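Local coordinates for BH0236 protein (Bacillus halodurans, PDB 5T7A) that probably binds beta-1,3-glucan through its family 56 carbohydrate-binding module, a small antiparallel beta-sandwich-like domain, at residues D34-I39 / Y98-K104; N45-F51 / W83-N89. All coordinates share one frame; numbering follows the deposited sequence.

Interaction 1: residues D34-I39 / Y98-K104. With EDO (1,2-ethanediol), chain C.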
loop_
_atom_site.group_PDB
_atom_site.type_symbol
_atom_site.label_atom_id
_atom_site.label_comp_id
_atom_site.label_asym_id
_atom_site.label_seq_id
_atom_site.Cartn_x
_atom_site.Cartn_y
_atom_site.Cartn_z
ATOM N N ASP A 34 10.581 -8.659 -5.057
ATOM C CA ASP A 34 10.713 -7.230 -5.176
ATOM C C ASP A 34 10.259 -6.381 -4.031
ATOM O O ASP A 34 10.582 -5.221 -4.023
ATOM C CB ASP A 34 9.927 -6.764 -6.408
ATOM C CG ASP A 34 10.554 -7.170 -7.719
ATOM O OD1 ASP A 34 11.686 -7.647 -7.727
ATOM O OD2 ASP A 34 9.924 -6.933 -8.779
ATOM N N TYR A 35 9.552 -6.895 -3.025
ATOM C CA TYR A 35 8.962 -6.018 -1.978
ATOM C C TYR A 35 8.372 -6.793 -0.796
ATOM O O TYR A 35 7.847 -7.928 -0.927
ATOM C CB TYR A 35 7.836 -5.146 -2.569
ATOM C CG TYR A 35 6.675 -5.886 -3.158
ATOM C CD1 TYR A 35 5.649 -6.352 -2.400
ATOM C CD2 TYR A 35 6.635 -6.165 -4.531
ATOM C CE1 TYR A 35 4.569 -7.078 -2.931
ATOM C CE2 TYR A 35 5.593 -6.913 -5.072
ATOM C CZ TYR A 35 4.588 -7.382 -4.253
ATOM O OH TYR A 35 3.526 -8.115 -4.749
ATOM N N THR A 36 8.303 -6.083 0.330
ATOM C CA THR A 36 7.366 -6.393 1.410
ATOM C C THR A 36 6.340 -5.268 1.372
ATOM O O THR A 36 6.745 -4.067 1.186
ATOM C CB THR A 36 8.011 -6.356 2.781
ATOM O OG1 THR A 36 9.134 -7.251 2.771
ATOM C CG2 THR A 36 7.038 -6.809 3.831
ATOM N N ALA A 37 5.053 -5.614 1.446
ATOM C CA ALA A 37 4.043 -4.565 1.397
ATOM C C ALA A 37 2.879 -4.942 2.272
ATOM O O ALA A 37 2.650 -6.115 2.528
ATOM C CB ALA A 37 3.541 -4.319 -0.023
ATOM N N GLY A 38 2.121 -3.947 2.759
ATOM C CA GLY A 38 1.045 -4.336 3.622
ATOM C C GLY A 38 0.487 -3.162 4.402
ATOM O O GLY A 38 0.531 -2.006 3.972
ATOM N N ILE A 39 -0.065 -3.508 5.566
ATOM C CA ILE A 39 -0.709 -2.551 6.466
ATOM C C ILE A 39 0.057 -2.509 7.786
ATOM O O ILE A 39 0.341 -3.566 8.369
ATOM C CB ILE A 39 -2.158 -2.926 6.717
ATOM C CG1 ILE A 39 -2.930 -3.088 5.389
ATOM C CG2 ILE A 39 -2.820 -1.903 7.615
ATOM C CD1 ILE A 39 -3.011 -1.911 4.446
ATOM N N TYR A 98 -6.013 -2.908 -2.088
ATOM C CA TYR A 98 -4.907 -2.056 -2.466
ATOM C C TYR A 98 -3.945 -2.829 -3.331
ATOM O O TYR A 98 -3.765 -4.036 -3.191
ATOM C CB TYR A 98 -4.182 -1.483 -1.255
ATOM C CG TYR A 98 -3.620 -2.496 -0.294
ATOM C CD1 TYR A 98 -4.439 -3.110 0.661
ATOM C CD2 TYR A 98 -2.271 -2.813 -0.268
ATOM C CE1 TYR A 98 -3.951 -4.028 1.539
ATOM C CE2 TYR A 98 -1.771 -3.714 0.590
ATOM C CZ TYR A 98 -2.564 -4.331 1.503
ATOM O OH TYR A 98 -2.026 -5.250 2.372
ATOM N N SER A 99 -3.406 -2.114 -4.325
ATOM C CA SER A 99 -2.383 -2.676 -5.229
ATOM C C SER A 99 -1.363 -1.608 -5.484
ATOM O O SER A 99 -1.587 -0.441 -5.106
ATOM C CB SER A 99 -2.988 -3.122 -6.516
ATOM O OG SER A 99 -3.695 -2.048 -7.136
ATOM N N PHE A 100 -0.227 -1.994 -6.059
ATOM C CA PHE A 100 0.849 -1.061 -6.288
ATOM C C PHE A 100 1.333 -1.056 -7.709
ATOM O O PHE A 100 1.351 -2.106 -8.367
ATOM C CB PHE A 100 2.055 -1.387 -5.380
ATOM C CG PHE A 100 1.684 -1.474 -3.912
ATOM C CD1 PHE A 100 1.687 -0.363 -3.113
ATOM C CD2 PHE A 100 1.320 -2.710 -3.359
ATOM C CE1 PHE A 100 1.351 -0.464 -1.745
ATOM C CE2 PHE A 100 0.986 -2.793 -2.057
ATOM C CZ PHE A 100 0.980 -1.689 -1.226
ATOM N N THR A 101 1.858 0.100 -8.111
ATOM C CA THR A 101 2.658 0.170 -9.325
ATOM C C THR A 101 4.000 0.736 -8.852
ATOM O O THR A 101 4.032 1.855 -8.340
ATOM C CB THR A 101 1.978 1.033 -10.414
ATOM O OG1 THR A 101 0.753 0.422 -10.835
ATOM C CG2 THR A 101 2.904 1.190 -11.611
ATOM N N TYR A 102 5.071 -0.028 -9.065
ATOM C CA TYR A 102 6.379 0.342 -8.591
ATOM C C TYR A 102 7.405 0.318 -9.681
ATOM O O TYR A 102 7.398 -0.506 -10.555
ATOM C CB TYR A 102 6.851 -0.584 -7.470
ATOM C CG TYR A 102 6.959 -2.010 -7.789
ATOM C CD1 TYR A 102 5.869 -2.861 -7.754
ATOM C CD2 TYR A 102 8.235 -2.577 -8.060
ATOM C CE1 TYR A 102 6.035 -4.220 -8.038
ATOM C CE2 TYR A 102 8.390 -3.908 -8.328
ATOM C CZ TYR A 102 7.300 -4.757 -8.297
ATOM O OH TYR A 102 7.431 -6.087 -8.570
ATOM N N GLU A 103 8.304 1.275 -9.607
ATOM C CA GLU A 103 9.397 1.339 -10.577
ATOM C C GLU A 103 10.543 0.429 -10.044
ATOM O O GLU A 103 10.791 0.319 -8.815
ATOM C CB GLU A 103 9.851 2.758 -10.668
ATOM C CG GLU A 103 10.872 3.037 -11.763
ATOM C CD GLU A 103 12.298 2.892 -11.317
ATOM O OE1 GLU A 103 12.614 2.772 -10.109
ATOM O OE2 GLU A 103 13.165 2.899 -12.244
ATOM N N LYS A 104 11.263 -0.203 -10.949
ATOM C CA LYS A 104 12.452 -0.972 -10.555
ATOM C C LYS A 104 13.423 -0.975 -11.726
ATOM O O LYS A 104 13.187 -1.637 -12.702
ATOM C CB LYS A 104 12.090 -2.424 -10.189
ATOM C CG LYS A 104 13.298 -3.292 -9.765
ATOM C CD LYS A 104 12.950 -4.679 -9.232
ATOM C CE LYS A 104 12.591 -5.614 -10.388
ATOM N NZ LYS A 104 12.963 -7.022 -10.163
HETATM C C1 EDO C . 9.689 -7.548 -12.022
HETATM O O1 EDO C . 10.270 -8.285 -10.881
HETATM C C2 EDO C . 9.286 -8.583 -13.031
HETATM O O2 EDO C . 10.434 -9.123 -13.621
#
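With CG set between backbone N and carbonyl carbon (chi1 60°), Tyr102 sends its ring from strand 98-103 to Asp34, whose own CG lies anti to the carbonyl carbon, beside the backbone N (chi1 -71°). Tyr102 OH donates to Asp34 OD2 at 2.6 Å, on the anti lone pair, with carboxylate and ring planes nearly perpendicular. Lys104, in one of its two conformers, brings NZ to Asp34 OD1 at 2.8 Å in a salt bridge, on the syn side but tilted out of the carboxylate plane. A 1,2-ethanediol, probably from the crystallisation liquor, links Lys104 NZ and Asp34 OD2 through its O1. With an alanine here in place of the carboxylate, Tyr102 OH and the Lys104 ammonium would probably lose their shared mate. Inward, Tyr35 turns its ring edge to the face of Tyr102, centroids 5.6 Å apart; small Ala37 lets CB reach Phe100 CE2 at 3.6 Å; and Ile39 lays CD1 over the Tyr98 face, a CH-pi contact. Tyr98 OH comes up against Gly38 CA, 3.4 Å away, where the backbone angles would jam a CB against the preceding carbonyl O. The strands face each other across the interior, with Phe51 of strand 46-53 against Tyr35, Phe100 and Tyr102, and strand 60-66 setting Val62 against Phe100 and Val60 against Tyr102.

Interaction 2: residues N45-F51 / W83-N89; sequences NEVTIFF and WERVVEN
The backbone bond from Ile49 N to Arg85 O, 2.8 Å long, is the shortest of seven that join these neighbouring antiparallel strands. Arg85 N returns a bond to Ile49 O, and the hydrogen-bonded pairs Val47 with Val87 and Phe51 with Trp83 repeat the reciprocal pattern. At the loop end Asn89 N meets Asn45 O almost straight (176° at the hydrogen).

Side chains alternate between the two faces. On the face of Val47, Ile49, Phe51, Trp83 and Val87, mostly buried, branched and aromatic side chains suit the core, with Arg85 at its margin. Val47 and Val87 lie side by side and point the same way, CG2 of Val47 being 4.1 Å from CB of Val87. Ile49 keeps CG1 beside its backbone N (chi1 -58°) and extends on to CD1, which reaches Val87 CG2 at 3.8 Å. Trp83 presents its ring edge to Phe51 O, with CD1 3.7 Å away, while Arg85 swings its end away from the partner strand to a cation-pi contact with Tyr74.

The other face is more polar. Val86 spreads its two methyls: CG1 touches Glu46 CD at 3.6 Å and CG2 touches Thr48 OG1 at 3.6 Å. Thr48 CG2 in turn rests on the aliphatic CB and CG of Glu84, whose carboxylate is salt-bridged to Arg40 and Arg79. Glu46 OE1 and Glu88 OE2, 4.6 Å apart, probably repel mildly. The chemistry thus implies a pairing held by main-chain bonds, in which apolar side chains fill most of one face while the mixed face of Glu46, Val86 and Glu88 can meet solvent.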
loop_
_atom_site.group_PDB
_atom_site.type_symbol
_atom_site.label_atom_id
_atom_site.label_comp_id
_atom_site.label_asym_id
_atom_site.label_seq_id
_atom_site.Cartn_x
_atom_site.Cartn_y
_atom_site.Cartn_z
ATOM N N ASN A 45 -8.005 5.783 14.154
ATOM C CA ASN A 45 -8.455 6.655 13.065
ATOM C C ASN A 45 -7.615 6.542 11.816
ATOM O O ASN A 45 -7.740 7.395 10.904
ATOM C CB ASN A 45 -8.568 8.089 13.551
ATOM C CG ASN A 45 -7.230 8.755 13.905
ATOM O OD1 ASN A 45 -6.126 8.339 13.509
ATOM N ND2 ASN A 45 -7.338 9.868 14.638
ATOM N N GLU A 46 -6.659 5.593 11.792
ATOM C CA GLU A 46 -5.824 5.501 10.564
ATOM C C GLU A 46 -5.094 4.190 10.492
ATOM O O GLU A 46 -4.943 3.484 11.466
ATOM C CB GLU A 46 -4.822 6.614 10.419
ATOM C CG GLU A 46 -3.629 6.563 11.291
ATOM C CD GLU A 46 -2.629 7.690 11.051
ATOM O OE1 GLU A 46 -3.020 8.863 10.982
ATOM O OE2 GLU A 46 -1.420 7.396 10.950
ATOM N N VAL A 47 -4.710 3.829 9.261
ATOM C CA VAL A 47 -3.738 2.738 9.032
ATOM C C VAL A 47 -2.787 3.279 8.041
ATOM O O VAL A 47 -3.093 4.253 7.286
ATOM C CB VAL A 47 -4.356 1.414 8.496
ATOM C CG1 VAL A 47 -5.531 0.958 9.381
ATOM C CG2 VAL A 47 -4.850 1.549 7.071
ATOM N N THR A 48 -1.602 2.641 7.942
ATOM C CA THR A 48 -0.629 3.022 6.922
ATOM C C THR A 48 -0.417 1.877 5.960
ATOM O O THR A 48 -0.062 0.788 6.363
ATOM C CB THR A 48 0.708 3.446 7.526
ATOM O OG1 THR A 48 0.491 4.661 8.287
ATOM C CG2 THR A 48 1.739 3.711 6.418
ATOM N N ILE A 49 -0.642 2.136 4.680
ATOM C CA ILE A 49 -0.206 1.179 3.626
ATOM C C ILE A 49 1.255 1.423 3.398
ATOM O O ILE A 49 1.684 2.582 3.149
ATOM C CB ILE A 49 -0.937 1.385 2.291
ATOM C CG1 ILE A 49 -2.467 1.244 2.478
ATOM C CG2 ILE A 49 -0.486 0.346 1.266
ATOM C CD1 ILE A 49 -3.278 1.669 1.279
ATOM N N PHE A 50 2.053 0.344 3.440
ATOM C CA PHE A 50 3.486 0.498 3.233
ATOM C C PHE A 50 3.933 -0.407 2.108
ATOM O O PHE A 50 3.375 -1.454 1.857
ATOM C CB PHE A 50 4.308 0.217 4.463
ATOM C CG PHE A 50 4.413 -1.248 4.837
ATOM C CD1 PHE A 50 3.391 -1.855 5.566
ATOM C CD2 PHE A 50 5.495 -2.020 4.443
ATOM C CE1 PHE A 50 3.495 -3.188 5.947
ATOM C CE2 PHE A 50 5.604 -3.379 4.784
ATOM C CZ PHE A 50 4.615 -3.966 5.550
ATOM N N PHE A 51 5.016 0.008 1.486
ATOM C CA PHE A 51 5.669 -0.740 0.375
ATOM C C PHE A 51 7.183 -0.555 0.514
ATOM O O PHE A 51 7.697 0.568 0.479
ATOM C CB PHE A 51 5.163 -0.200 -0.961
ATOM C CG PHE A 51 5.648 -0.989 -2.179
ATOM C CD1 PHE A 51 4.883 -2.035 -2.671
ATOM C CD2 PHE A 51 6.877 -0.706 -2.770
ATOM C CE1 PHE A 51 5.297 -2.794 -3.758
ATOM C CE2 PHE A 51 7.280 -1.439 -3.830
ATOM C CZ PHE A 51 6.533 -2.478 -4.312
ATOM N N TRP A 83 7.935 3.318 1.247
ATOM C CA TRP A 83 6.900 4.180 0.647
ATOM C C TRP A 83 5.617 3.965 1.457
ATOM O O TRP A 83 5.236 2.843 1.811
ATOM C CB TRP A 83 6.701 3.872 -0.782
ATOM C CG TRP A 83 7.904 4.062 -1.622
ATOM C CD1 TRP A 83 9.017 3.254 -1.700
ATOM C CD2 TRP A 83 8.173 5.179 -2.462
ATOM N NE1 TRP A 83 9.916 3.791 -2.556
ATOM C CE2 TRP A 83 9.452 4.999 -2.992
ATOM C CE3 TRP A 83 7.458 6.320 -2.807
ATOM C CZ2 TRP A 83 10.005 5.902 -3.887
ATOM C CZ3 TRP A 83 8.059 7.225 -3.688
ATOM C CH2 TRP A 83 9.308 6.982 -4.197
ATOM N N GLU A 84 4.918 5.057 1.743
ATOM C CA GLU A 84 3.753 5.013 2.640
ATOM C C GLU A 84 2.587 5.802 2.111
ATOM O O GLU A 84 2.784 6.820 1.403
ATOM C CB GLU A 84 4.096 5.630 3.983
ATOM C CG GLU A 84 5.128 4.812 4.700
ATOM C CD GLU A 84 5.589 5.397 6.042
ATOM O OE1 GLU A 84 5.850 6.654 6.105
ATOM O OE2 GLU A 84 5.778 4.574 6.987
ATOM N N ARG A 85 1.392 5.340 2.461
ATOM C CA ARG A 85 0.163 6.101 2.270
ATOM C C ARG A 85 -0.715 5.841 3.512
ATOM O O ARG A 85 -1.127 4.724 3.769
ATOM C CB ARG A 85 -0.551 5.730 0.993
ATOM C CG ARG A 85 -1.922 6.357 0.841
ATOM C CD ARG A 85 -1.859 7.776 0.436
ATOM N NE ARG A 85 -3.220 8.354 0.512
ATOM C CZ ARG A 85 -3.418 9.636 0.257
ATOM N NH1 ARG A 85 -2.398 10.382 -0.142
ATOM N NH2 ARG A 85 -4.647 10.136 0.392
ATOM N N VAL A 86 -1.099 6.914 4.183
ATOM C CA VAL A 86 -2.019 6.846 5.327
ATOM C C VAL A 86 -3.458 6.865 4.809
ATOM O O VAL A 86 -3.821 7.674 3.947
ATOM C CB VAL A 86 -1.728 8.013 6.330
ATOM C CG1 VAL A 86 -2.733 8.011 7.474
ATOM C CG2 VAL A 86 -0.336 7.915 6.915
ATOM N N VAL A 87 -4.255 5.939 5.278
ATOM C CA VAL A 87 -5.660 5.872 4.966
ATOM C C VAL A 87 -6.385 6.177 6.257
ATOM O O VAL A 87 -6.246 5.461 7.263
ATOM C CB VAL A 87 -6.073 4.507 4.471
ATOM C CG1 VAL A 87 -7.569 4.475 4.185
ATOM C CG2 VAL A 87 -5.305 4.199 3.210
ATOM N N GLU A 88 -7.115 7.301 6.217
ATOM C CA GLU A 88 -7.789 7.788 7.453
ATOM C C GLU A 88 -9.228 7.374 7.524
ATOM O O GLU A 88 -9.897 7.121 6.512
ATOM C CB GLU A 88 -7.682 9.317 7.571
ATOM C CG GLU A 88 -6.272 9.845 7.565
ATOM C CD GLU A 88 -6.226 11.324 7.795
ATOM O OE1 GLU A 88 -6.529 12.070 6.843
ATOM O OE2 GLU A 88 -5.927 11.716 8.938
ATOM N N ASN A 89 -9.696 7.197 8.749
ATOM C CA ASN A 89 -11.099 6.950 9.064
ATOM C C ASN A 89 -11.788 5.710 8.595
ATOM O O ASN A 89 -13.000 5.725 8.403
ATOM C CB ASN A 89 -11.914 8.223 8.770
ATOM C CG ASN A 89 -11.379 9.391 9.538
ATOM O OD1 ASN A 89 -11.091 10.454 8.972
ATOM N ND2 ASN A 89 -11.135 9.166 10.849
#

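Interaction 1 is the more deeply buried contact and spans the interior, joining strands that are not sheet neighbours through side chains; interaction 2 pairs adjacent strands through their backbones and is only partly buried, with exposed residues on its polar face. Their chemistry differs accordingly: rings and a carboxylate carry the first, backbone hydrogen bonds the second. They meet where strands 35-40 and 46-53 run side by side, Gly38 O probably accepting a hydrogen bond from Phe50 N. Phe51 belongs to both settings, paired with one strand by its backbone while its ring enters the aromatic interior of interaction 1. Along the chain, interaction 2 is nested inside the loop closed by interaction 1.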